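Kappa-carrageenase (Zobellia galactanivorans, PDB 5OCR) probably hydrolyses kappa-carrageenan, a sulphated galactan of red algal cell walls, through its family 16 glycoside hydrolase domain. Local coordinates at residues 68-73 with 89-94. Sequence-based numbering, arbitrary orientation. Where two conformers were deposited one is given.
Sequences AELTMR and GIFKSY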
loop_
_atom_site.group_PDB
_atom_site.type_symbol
_atom_site.label_atom_id
_atom_site.label_comp_id
_atom_site.label_asym_id
_atom_site.label_seq_id
_atom_site.Cartn_x
_atom_site.Cartn_y
_atom_site.Cartn_z
ATOM N N ALA A 68 -1.656 -11.464 -10.825
ATOM C CA ALA A 68 -1.372 -11.913 -9.460
ATOM C C ALA A 68 -2.559 -11.662 -8.633
ATOM O O ALA A 68 -3.158 -10.591 -8.735
ATOM C CB ALA A 68 -0.212 -11.129 -8.909
ATOM N N GLU A 69 -2.803 -12.597 -7.698
ATOM C CA GLU A 69 -3.974 -12.517 -6.790
ATOM C C GLU A 69 -3.477 -12.507 -5.338
ATOM O O GLU A 69 -2.713 -13.427 -4.982
ATOM C CB GLU A 69 -4.907 -13.733 -7.058
ATOM C CG GLU A 69 -6.111 -13.761 -6.096
ATOM C CD GLU A 69 -7.163 -14.821 -6.375
ATOM O OE1 GLU A 69 -6.947 -15.639 -7.265
ATOM O OE2 GLU A 69 -8.250 -14.802 -5.716
ATOM N N LEU A 70 -3.802 -11.502 -4.522
ATOM C CA LEU A 70 -3.361 -11.456 -3.151
ATOM C C LEU A 70 -4.652 -11.565 -2.314
ATOM O O LEU A 70 -5.599 -10.833 -2.544
ATOM C CB LEU A 70 -2.602 -10.124 -2.883
ATOM C CG LEU A 70 -1.314 -9.944 -3.693
ATOM C CD1 LEU A 70 -1.567 -9.433 -5.104
ATOM C CD2 LEU A 70 -0.405 -8.921 -3.002
ATOM N N THR A 71 -4.668 -12.480 -1.348
ATOM C CA THR A 71 -5.924 -12.866 -0.701
ATOM C C THR A 71 -5.871 -12.696 0.814
ATOM O O THR A 71 -4.845 -13.100 1.454
ATOM C CB THR A 71 -6.227 -14.367 -1.045
ATOM O OG1 THR A 71 -6.290 -14.484 -2.476
ATOM C CG2 THR A 71 -7.592 -14.838 -0.504
ATOM N N MET A 72 -6.930 -12.144 1.377
ATOM C CA MET A 72 -7.140 -12.095 2.851
ATOM C C MET A 72 -7.931 -13.332 3.265
ATOM O O MET A 72 -9.003 -13.568 2.729
ATOM C CB MET A 72 -7.950 -10.828 3.183
ATOM C CG MET A 72 -8.181 -10.646 4.705
ATOM S SD MET A 72 -6.664 -10.259 5.560
ATOM C CE MET A 72 -6.264 -8.618 4.820
ATOM N N ARG A 73 -7.400 -14.145 4.198
ATOM C CA ARG A 73 -8.071 -15.406 4.594
ATOM C C ARG A 73 -8.314 -15.389 6.092
ATOM O O ARG A 73 -7.543 -14.781 6.869
ATOM C CB ARG A 73 -7.147 -16.609 4.340
ATOM C CG ARG A 73 -7.029 -16.851 2.833
ATOM C CD ARG A 73 -6.353 -18.178 2.586
ATOM N NE ARG A 73 -5.893 -18.216 1.186
ATOM C CZ ARG A 73 -6.666 -18.439 0.132
ATOM N NH1 ARG A 73 -7.984 -18.671 0.295
ATOM N NH2 ARG A 73 -6.133 -18.445 -1.097
ATOM N N GLY A 89 -1.627 -11.410 1.908
ATOM C CA GLY A 89 -0.522 -11.642 0.951
ATOM C C GLY A 89 0.132 -10.330 0.540
ATOM O O GLY A 89 -0.519 -9.273 0.611
ATOM N N ILE A 90 1.406 -10.366 0.128
ATOM C CA ILE A 90 2.169 -9.134 -0.073
ATOM C C ILE A 90 3.300 -9.386 -1.053
ATOM O O ILE A 90 3.940 -10.411 -0.934
ATOM C CB ILE A 90 2.697 -8.528 1.236
ATOM C CG1 ILE A 90 3.652 -7.330 0.957
ATOM C CG2 ILE A 90 3.413 -9.589 2.115
ATOM C CD1 ILE A 90 3.915 -6.468 2.222
ATOM N N PHE A 91 3.462 -8.507 -2.051
ATOM C CA PHE A 91 4.670 -8.456 -2.831
ATOM C C PHE A 91 5.513 -7.304 -2.339
ATOM O O PHE A 91 5.076 -6.130 -2.416
ATOM C CB PHE A 91 4.376 -8.179 -4.317
ATOM C CG PHE A 91 3.801 -9.339 -5.036
ATOM C CD1 PHE A 91 4.614 -10.389 -5.454
ATOM C CD2 PHE A 91 2.462 -9.372 -5.339
ATOM C CE1 PHE A 91 4.063 -11.496 -6.144
ATOM C CE2 PHE A 91 1.943 -10.449 -6.063
ATOM C CZ PHE A 91 2.743 -11.521 -6.453
ATOM N N LYS A 92 6.673 -7.615 -1.760
ATOM C CA LYS A 92 7.654 -6.570 -1.266
ATOM C C LYS A 92 8.953 -6.773 -1.978
ATOM O O LYS A 92 9.576 -7.859 -1.884
ATOM C CB LYS A 92 7.829 -6.659 0.226
ATOM C CG LYS A 92 8.805 -5.536 0.695
ATOM C CD LYS A 92 9.113 -5.767 2.200
ATOM C CE LYS A 92 10.200 -4.715 2.522
ATOM N NZ LYS A 92 10.562 -4.915 3.989
ATOM N N SER A 93 9.401 -5.778 -2.752
ATOM C CA SER A 93 10.673 -5.983 -3.472
ATOM C C SER A 93 11.875 -6.130 -2.501
ATOM O O SER A 93 12.006 -5.372 -1.493
ATOM C CB SER A 93 10.959 -4.886 -4.499
ATOM O OG SER A 93 11.131 -3.614 -3.849
ATOM N N TYR A 94 12.807 -7.014 -2.837
ATOM C CA TYR A 94 14.070 -6.925 -2.104
ATOM C C TYR A 94 14.790 -5.611 -2.408
ATOM O O TYR A 94 15.445 -5.016 -1.507
ATOM C CB TYR A 94 14.986 -8.106 -2.425
ATOM C CG TYR A 94 14.623 -9.301 -1.628
ATOM C CD1 TYR A 94 15.097 -9.486 -0.352
ATOM C CD2 TYR A 94 13.805 -10.280 -2.174
ATOM C CE1 TYR A 94 14.733 -10.615 0.373
ATOM C CE2 TYR A 94 13.443 -11.394 -1.474
ATOM C CZ TYR A 94 13.887 -11.552 -0.197
ATOM O OH TYR A 94 13.500 -12.623 0.498
#
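The strands 68-73 and 90-93 diverge, with axes 8.5 Å apart at closest approach and N-to-C directions at 121°. Their backbones come nearest at L70 and G89, whose CA atoms are 5.0 Å apart. Near this point G89 N lies 3.7 Å from T71 O, yet G89 N is buried without a hydrogen-bond partner. Beyond it the strands part, and the contact passes to side chains. L70 leans over G89 and reaches F91. In one of the two conformers of L70, CD2 sits 3.6 Å from O of G89 and 3.7 Å from CD2 of F91. In the same conformer CD1 of L70 meets CE2 of F91, 3.8 Å away. Chi1 of F91 (-74°) sets CG anti to the carbonyl carbon; the CD2-CE2 side of the ring meets strand 68-73. There CB of A68 touches CE2 of F91 at 3.6 Å. A68 and L70 both approach this ring obliquely. F31 and W41 also pack against F91, W41 edge-to-face, and L70 also touches M275 and V277 of strand 273-285, which pairs with strand 67-74. An alanine in place of F91 would probably open a gap beside A68 and L70 and cost W41 this edge-to-face partner. The contact joins the two strands of a beta hairpin where they splay apart, and its apolar side chains belong to the buried interior of the beta-jellyroll of family 16 glycoside hydrolases.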